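Local coordinates for protein carbonic anhydrase (Glaciozyma antarctica, PDB 5ZTP) that probably catalyses the reversible hydration of carbon dioxide to bicarbonate, as a carbonic anhydrase of a cold-adapted Antarctic yeast, at residues A[63-67]-A[137-141]; A[83-89]-A[151-157]; A[95-100]-A[124-130]. One frame throughout, in Å; residues are numbered along the deposited sequence.

Contact 1 of 3, residues A[63-67]-A[137-141]; sequences GGRAS and DVAFL
R65 and A66 both converge on the carboxylate of D137, showing how a single acid can hold both the side chain of R65 and the backbone N of A66. The charged pair comes first. NH1 of R65 reaches D137 OD1 at 2.7 Å in a salt bridge, with the acid at the edge of the guanidinium and the two planes turned 44° apart, a one-to-one rather than a bidentate pairing. The arginine chain is bent at chi2 and chi3, and its NE is already committed to the carbonyl of L125, which should help fix the guanidinium. The second carboxylate oxygen takes a backbone hydrogen bond: A66 N, where the chain turns toward helix 66-79, lies 3.0 Å from D137 OD2 and comes from above the carboxylate plane.

The apolar contacts centre on the methyl group of A66. Its CB meets the edge of the F140 ring at CD2, 3.6 Å away, and L141 CG at 3.7 Å; D137 CG touches the same methyl. With CG of F140 anti to the backbone N (chi1 170°), the ring also reaches the backbone of S67, whose CA is 3.7 Å from F140 CE2. L141 continues onto V85 and V87 of the central sheet. The contact is thus the loop leading into helix 66-79 packed on helix 130-143, one of the helices covering the sheet of an alpha/beta fold.

Contact 2 of 3, residues A[83-89]-A[151-157]; sequences REVIVIH and TVISGYR
V85 and V87 alternate with V152, S154 and Y156 in a parallel-strand ladder whose hydrogen bonds are all between main-chain atoms. V85 N donates to V152 O at 2.9 Å and its carbonyl accepts S154 N; V87 N then reaches S154 O at 2.7 Å and V87 O receives Y156 N. R83 O opens the series with V152 N, while the last bond, H89 N to Y156 O, is weak. The strand segments run 19° from exact alignment.

At the start of the strands V85 CG2 touches T151 CG2 at 3.9 Å. Beyond it, side chains pair on the two faces. On one, CG2 of V152 lies beside the E84 chain, 3.4 Å from its CG, and I86 CG2 approaches the Y156 ring obliquely, 3.7 Å from CD1. On the other, V85 CB faces I153 CG2 at 4.2 Å, and G155 is the partner of V87.

Farther out, strand 33-38 hydrogen-bonds to the other edge of segment 83-89, and helix 130-143 packs on the face carrying V85 and H89. R157 is paired with D131 and E159. E84, with CG anti to its own N (chi1 176°) and an extended chain, delivers both carboxylate oxygens to the second subunit. Peptide groups thus join the two strands, while the carboxylate of the buried E84 is bonded by the backbone N-H groups of Y3 and A4 of that subunit, which would probably stabilise its charge.

Contact 3 of 3, residues A[95-100]-A[124-130]; sequences MLTFRS and CLEFPDV
The base of the helical segment running between S100 and C124 is closed where S100, at the start of helix 100-108, meets E126 and C124 of the loop that returns toward helix 130-143. S100 offers the acid two donors: its N lies 2.9 Å from E126 OE2, above the carboxylate plane, and its OG donates to the syn lone pair of E126 OE1 at 2.8 Å. Both carboxylate oxygens are therefore engaged. The same OG accepts C124 N at 3.1 Å, so the one hydroxyl joins the backbone N of C124 to the carboxylate of E126. E126 reaches this position because its CG lies between the backbone N and the carbonyl carbon (chi1 72°) and the chain bends again at chi2. A carboxylate here, beside the first N-H of a helix, would probably be stabilised by the helix dipole.

Away from this polar end the contact is mostly apolar, though F127 N donates to M95 O at 3.1 Å from above the carbonyl plane. M95 CB makes an off-centre CH-pi contact, 4.1 Å from the centroid of the F127 ring. L96 CD2 lies 3.8 Å from F127 CD1, and L96 CD1 is 3.7 Å from V130 CG2. C124 SG stands at the edge of the F98 ring.

R71 of the second subunit packs on M95 and bonds the carbonyl of C124; a sulfate ion near M95 probably comes from the crystallisation liquor. D129 takes the N-cap position of helix 130-143, its OD2 accepting E132 N. Two loops, each leading into a helix N-terminus, are thus brought together at the subunit interface, the first beginning two residues after C93.

Contacts 1 and 2 have centres about 9 Å apart and meet at H89 of contact 2, whose NE2 lies 2.8 Å from G64 O of contact 1, a probable hydrogen bond, so the turn before helix 66-79 is tied to the central sheet. Contact 1 also reaches contact 3, about 13 Å away between centres, where G63 CA packs 3.4 Å from M95 CG. Contacts 2 and 3, about 20 Å apart, meet by loose packing around V130, yet both touch the second subunit. In beta-class carbonic anhydrases a histidine and a cysteine at and just after the end of this strand bind zinc; C93 is therefore probably a ligand, near the H89 end of contact 2 and the M95 end of contact 3.

Contact 1 of 3, residues A[63-67]-A[137-141]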
# COMPACT_ATOMS: atom_id res chain seq x y z
N GLY A 63 -5.20 -7.65 2.18
CA GLY A 63 -4.79 -8.95 1.70
C GLY A 63 -3.41 -8.99 1.07
O GLY A 63 -2.76 -10.03 1.07
N GLY A 64 -2.94 -7.87 0.53
CA GLY A 64 -1.69 -7.87 -0.19
C GLY A 64 -1.85 -8.47 -1.57
O GLY A 64 -0.95 -9.15 -2.07
N ARG A 65 -2.98 -8.19 -2.21
CA ARG A 65 -3.34 -8.89 -3.43
C ARG A 65 -2.77 -8.24 -4.67
O ARG A 65 -2.92 -7.04 -4.88
CB ARG A 65 -4.88 -9.00 -3.57
CG ARG A 65 -5.55 -9.70 -2.42
CD ARG A 65 -5.02 -11.12 -2.29
NE ARG A 65 -6.05 -12.15 -2.52
CZ ARG A 65 -6.01 -13.11 -3.45
NH1 ARG A 65 -4.98 -13.22 -4.29
NH2 ARG A 65 -7.04 -13.97 -3.53
N ALA A 66 -2.17 -9.09 -5.50
CA ALA A 66 -1.52 -8.70 -6.76
C ALA A 66 -2.46 -7.98 -7.70
O ALA A 66 -2.08 -6.94 -8.25
CB ALA A 66 -0.94 -9.93 -7.47
N SER A 67 -3.66 -8.54 -7.91
CA SER A 67 -4.60 -7.99 -8.92
C SER A 67 -4.85 -6.54 -8.61
O SER A 67 -4.81 -5.71 -9.50
CB SER A 67 -5.96 -8.74 -8.97
OG SER A 67 -6.71 -8.67 -7.75
N ASP A 137 -1.04 -15.48 -6.19
CA ASP A 137 -0.57 -14.13 -6.58
C ASP A 137 0.78 -14.09 -7.30
O ASP A 137 0.97 -13.35 -8.23
CB ASP A 137 -0.54 -13.19 -5.38
CG ASP A 137 -1.87 -12.55 -5.12
OD1 ASP A 137 -2.83 -12.75 -5.88
OD2 ASP A 137 -1.96 -11.78 -4.16
N VAL A 138 1.74 -14.87 -6.86
CA VAL A 138 3.02 -14.91 -7.54
C VAL A 138 2.83 -15.35 -9.01
O VAL A 138 3.23 -14.65 -9.95
CB VAL A 138 3.98 -15.88 -6.84
CG1 VAL A 138 5.26 -16.04 -7.64
CG2 VAL A 138 4.29 -15.35 -5.46
N ALA A 139 2.22 -16.53 -9.18
CA ALA A 139 1.94 -17.11 -10.50
C ALA A 139 1.27 -16.11 -11.43
O ALA A 139 1.71 -15.90 -12.57
CB ALA A 139 1.02 -18.31 -10.34
N PHE A 140 0.17 -15.53 -10.93
CA PHE A 140 -0.59 -14.53 -11.64
C PHE A 140 0.33 -13.49 -12.25
O PHE A 140 0.24 -13.18 -13.45
CB PHE A 140 -1.58 -13.91 -10.64
CG PHE A 140 -2.29 -12.69 -11.14
CD1 PHE A 140 -3.29 -12.78 -12.07
CD2 PHE A 140 -2.00 -11.45 -10.61
CE1 PHE A 140 -3.99 -11.65 -12.50
CE2 PHE A 140 -2.69 -10.33 -11.05
CZ PHE A 140 -3.68 -10.42 -12.00
N LEU A 141 1.23 -12.95 -11.42
CA LEU A 141 2.12 -11.87 -11.84
C LEU A 141 3.17 -12.41 -12.78
O LEU A 141 3.55 -11.75 -13.74
CB LEU A 141 2.78 -11.22 -10.62
CG LEU A 141 1.94 -10.35 -9.68
CD1 LEU A 141 2.79 -9.92 -8.50
CD2 LEU A 141 1.39 -9.14 -10.40

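Contact 2 of 3, residues A[83-89]-A[151-157]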
# COMPACT_ATOMS: atom_id res chain seq x y z
N ARG A 83 12.50 -4.25 -11.63
CA ARG A 83 12.41 -5.53 -12.30
C ARG A 83 12.40 -6.62 -11.26
O ARG A 83 12.68 -7.80 -11.55
CB ARG A 83 13.52 -5.70 -13.35
CG ARG A 83 14.81 -4.98 -13.05
CD ARG A 83 15.41 -5.22 -11.65
NE ARG A 83 15.81 -6.50 -11.04
CZ ARG A 83 16.31 -7.57 -11.62
NH1 ARG A 83 16.67 -8.57 -10.83
NH2 ARG A 83 16.43 -7.67 -12.95
N GLU A 84 12.01 -6.21 -10.04
CA GLU A 84 11.73 -7.16 -8.98
C GLU A 84 10.44 -6.88 -8.26
O GLU A 84 10.14 -5.73 -7.91
CB GLU A 84 12.88 -7.22 -7.99
CG GLU A 84 12.60 -8.13 -6.81
CD GLU A 84 13.83 -8.61 -6.10
OE1 GLU A 84 14.91 -8.00 -6.28
OE2 GLU A 84 13.69 -9.61 -5.37
N VAL A 85 9.69 -7.95 -8.03
CA VAL A 85 8.52 -7.94 -7.16
C VAL A 85 8.67 -8.96 -6.06
O VAL A 85 8.82 -10.15 -6.32
CB VAL A 85 7.23 -8.27 -7.94
CG1 VAL A 85 6.00 -8.25 -7.01
CG2 VAL A 85 7.07 -7.31 -9.11
N ILE A 86 8.59 -8.49 -4.82
CA ILE A 86 8.40 -9.38 -3.68
C ILE A 86 6.96 -9.28 -3.12
O ILE A 86 6.54 -8.19 -2.69
CB ILE A 86 9.35 -9.00 -2.55
CG1 ILE A 86 10.79 -8.88 -3.09
CG2 ILE A 86 9.25 -10.00 -1.41
CD1 ILE A 86 11.82 -8.50 -2.04
N VAL A 87 6.20 -10.40 -3.15
CA VAL A 87 4.82 -10.48 -2.57
C VAL A 87 4.88 -10.91 -1.11
O VAL A 87 5.58 -11.86 -0.76
CB VAL A 87 3.86 -11.46 -3.33
CG1 VAL A 87 2.56 -11.65 -2.58
CG2 VAL A 87 3.51 -10.95 -4.70
N ILE A 88 4.17 -10.22 -0.25
CA ILE A 88 4.09 -10.63 1.14
C ILE A 88 2.64 -10.68 1.59
O ILE A 88 1.98 -9.63 1.73
CB ILE A 88 4.85 -9.70 2.10
CG1 ILE A 88 6.31 -9.49 1.62
CG2 ILE A 88 4.82 -10.28 3.51
CD1 ILE A 88 7.03 -8.33 2.29
N HIS A 89 2.17 -11.91 1.76
CA HIS A 89 0.98 -12.18 2.56
C HIS A 89 1.37 -12.66 3.95
O HIS A 89 2.49 -13.15 4.16
CB HIS A 89 0.07 -13.23 1.90
CG HIS A 89 -0.45 -12.81 0.57
ND1 HIS A 89 -1.19 -13.64 -0.23
CD2 HIS A 89 -0.30 -11.65 -0.12
CE1 HIS A 89 -1.49 -13.01 -1.35
NE2 HIS A 89 -0.95 -11.80 -1.31
N THR A 151 11.01 -9.89 -15.17
CA THR A 151 10.82 -9.57 -13.77
C THR A 151 11.09 -10.79 -12.88
O THR A 151 10.59 -11.87 -13.16
CB THR A 151 9.40 -9.02 -13.52
OG1 THR A 151 9.17 -7.96 -14.44
CG2 THR A 151 9.24 -8.50 -12.08
N VAL A 152 11.92 -10.62 -11.85
CA VAL A 152 12.04 -11.68 -10.81
C VAL A 152 10.91 -11.46 -9.86
O VAL A 152 10.65 -10.32 -9.44
CB VAL A 152 13.38 -11.75 -9.99
CG1 VAL A 152 14.59 -11.41 -10.85
CG2 VAL A 152 13.34 -10.89 -8.73
N ILE A 153 10.24 -12.54 -9.51
CA ILE A 153 9.05 -12.47 -8.67
C ILE A 153 9.14 -13.57 -7.62
O ILE A 153 9.41 -14.73 -7.94
CB ILE A 153 7.73 -12.58 -9.51
CG1 ILE A 153 7.69 -11.54 -10.64
CG2 ILE A 153 6.51 -12.35 -8.63
CD1 ILE A 153 6.82 -11.94 -11.81
N SER A 154 8.89 -13.19 -6.37
CA SER A 154 8.92 -14.10 -5.25
C SER A 154 7.83 -13.74 -4.27
O SER A 154 7.34 -12.62 -4.25
CB SER A 154 10.30 -14.10 -4.55
OG SER A 154 10.88 -12.79 -4.43
N GLY A 155 7.44 -14.71 -3.46
CA GLY A 155 6.33 -14.56 -2.53
C GLY A 155 6.67 -15.17 -1.18
O GLY A 155 7.19 -16.31 -1.09
N TYR A 156 6.35 -14.41 -0.13
CA TYR A 156 6.71 -14.73 1.22
C TYR A 156 5.51 -14.62 2.12
O TYR A 156 4.69 -13.71 1.95
CB TYR A 156 7.79 -13.77 1.72
CG TYR A 156 9.11 -13.99 1.05
CD1 TYR A 156 9.33 -13.52 -0.24
CD2 TYR A 156 10.14 -14.69 1.68
CE1 TYR A 156 10.54 -13.76 -0.89
CE2 TYR A 156 11.36 -14.90 1.05
CZ TYR A 156 11.56 -14.44 -0.25
OH TYR A 156 12.74 -14.67 -0.92
N ARG A 157 5.42 -15.56 3.07
CA ARG A 157 4.51 -15.51 4.19
C ARG A 157 5.21 -14.78 5.30
O ARG A 157 6.12 -15.33 5.93
CB ARG A 157 4.17 -16.92 4.68
CG ARG A 157 3.38 -16.96 6.00
CD ARG A 157 2.95 -18.37 6.35
NE ARG A 157 4.12 -19.15 6.71
CZ ARG A 157 4.33 -20.43 6.39
NH1 ARG A 157 3.44 -21.13 5.69
NH2 ARG A 157 5.45 -21.01 6.78

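Contact 3 of 3, residues A[95-100]-A[124-130]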
# COMPACT_ATOMS: atom_id res chain seq x y z
N MET A 95 -8.39 -11.21 5.78
CA MET A 95 -8.98 -11.75 4.57
C MET A 95 -9.26 -13.26 4.64
O MET A 95 -9.86 -13.82 3.72
CB MET A 95 -8.02 -11.50 3.40
CG MET A 95 -7.64 -10.05 3.21
SD MET A 95 -9.02 -8.91 3.06
CE MET A 95 -9.95 -9.61 1.69
N LEU A 96 -8.75 -13.92 5.68
CA LEU A 96 -9.11 -15.30 5.96
C LEU A 96 -10.51 -15.35 6.61
O LEU A 96 -11.20 -16.35 6.52
CB LEU A 96 -8.07 -15.97 6.87
CG LEU A 96 -6.64 -16.12 6.34
CD1 LEU A 96 -5.64 -16.20 7.49
CD2 LEU A 96 -6.48 -17.29 5.38
N THR A 97 -10.96 -14.27 7.21
CA THR A 97 -12.10 -14.35 8.10
C THR A 97 -13.45 -14.10 7.42
O THR A 97 -14.47 -14.27 8.07
CB THR A 97 -11.95 -13.33 9.23
OG1 THR A 97 -12.09 -12.00 8.70
CG2 THR A 97 -10.61 -13.49 9.92
N PHE A 98 -13.49 -13.71 6.15
CA PHE A 98 -14.79 -13.43 5.52
C PHE A 98 -14.90 -13.69 4.01
O PHE A 98 -13.92 -14.01 3.31
CB PHE A 98 -15.20 -11.99 5.82
CG PHE A 98 -14.51 -10.98 4.95
CD1 PHE A 98 -13.20 -10.61 5.19
CD2 PHE A 98 -15.17 -10.40 3.87
CE1 PHE A 98 -12.55 -9.68 4.39
CE2 PHE A 98 -14.52 -9.46 3.06
CZ PHE A 98 -13.20 -9.11 3.32
N ARG A 99 -16.13 -13.53 3.54
CA ARG A 99 -16.47 -13.70 2.14
C ARG A 99 -17.14 -12.44 1.65
O ARG A 99 -17.68 -11.69 2.44
CB ARG A 99 -17.41 -14.86 1.96
CG ARG A 99 -17.10 -15.71 0.75
CD ARG A 99 -17.95 -16.98 0.78
NE ARG A 99 -19.34 -16.64 1.05
CZ ARG A 99 -20.19 -17.36 1.78
NH1 ARG A 99 -19.83 -18.50 2.34
NH2 ARG A 99 -21.44 -16.92 1.97
N SER A 100 -17.09 -12.20 0.35
CA SER A 100 -17.49 -10.88 -0.17
C SER A 100 -18.96 -10.57 0.06
O SER A 100 -19.31 -9.44 0.37
CB SER A 100 -17.17 -10.72 -1.65
OG SER A 100 -15.79 -10.50 -1.83
N CYS A 124 -13.97 -8.22 -2.86
CA CYS A 124 -13.08 -8.09 -1.71
C CYS A 124 -11.75 -8.80 -1.87
O CYS A 124 -10.77 -8.38 -1.27
CB CYS A 124 -13.77 -8.54 -0.44
SG CYS A 124 -15.25 -7.57 -0.11
N LEU A 125 -11.71 -9.88 -2.66
CA LEU A 125 -10.46 -10.62 -2.89
C LEU A 125 -9.97 -11.40 -1.63
O LEU A 125 -8.77 -11.58 -1.42
CB LEU A 125 -9.35 -9.69 -3.39
CG LEU A 125 -9.28 -8.82 -4.67
CD1 LEU A 125 -10.60 -8.71 -5.37
CD2 LEU A 125 -8.70 -7.46 -4.38
N GLU A 126 -10.91 -11.89 -0.82
CA GLU A 126 -10.65 -12.81 0.30
C GLU A 126 -9.96 -14.10 -0.16
O GLU A 126 -9.92 -14.43 -1.34
CB GLU A 126 -11.97 -13.11 1.03
CG GLU A 126 -12.95 -14.02 0.29
CD GLU A 126 -14.00 -13.29 -0.51
OE1 GLU A 126 -13.77 -12.13 -0.88
OE2 GLU A 126 -15.05 -13.91 -0.76
N PHE A 127 -9.36 -14.80 0.79
CA PHE A 127 -8.76 -16.09 0.51
C PHE A 127 -8.89 -17.01 1.70
O PHE A 127 -8.96 -16.56 2.85
CB PHE A 127 -7.28 -15.98 0.07
CG PHE A 127 -6.40 -15.09 0.95
CD1 PHE A 127 -5.72 -15.62 2.08
CD2 PHE A 127 -6.20 -13.74 0.64
CE1 PHE A 127 -4.92 -14.81 2.87
CE2 PHE A 127 -5.41 -12.94 1.43
CZ PHE A 127 -4.76 -13.47 2.55
N PRO A 128 -8.95 -18.32 1.43
CA PRO A 128 -9.06 -19.26 2.50
C PRO A 128 -7.68 -19.73 3.02
O PRO A 128 -7.59 -20.24 4.11
CB PRO A 128 -9.85 -20.40 1.84
CG PRO A 128 -9.33 -20.42 0.43
CD PRO A 128 -9.01 -18.99 0.10
N ASP A 129 -6.62 -19.57 2.24
CA ASP A 129 -5.32 -20.13 2.64
C ASP A 129 -4.23 -19.10 2.37
O ASP A 129 -4.18 -18.51 1.27
CB ASP A 129 -5.03 -21.43 1.86
CG ASP A 129 -3.76 -22.12 2.35
OD1 ASP A 129 -3.87 -22.84 3.36
OD2 ASP A 129 -2.68 -21.98 1.72
N VAL A 130 -3.36 -18.92 3.37
CA VAL A 130 -2.34 -17.88 3.27
C VAL A 130 -1.33 -18.24 2.22
O VAL A 130 -0.95 -17.40 1.43
CB VAL A 130 -1.62 -17.66 4.59
CG1 VAL A 130 -0.42 -16.74 4.40
CG2 VAL A 130 -2.58 -17.10 5.62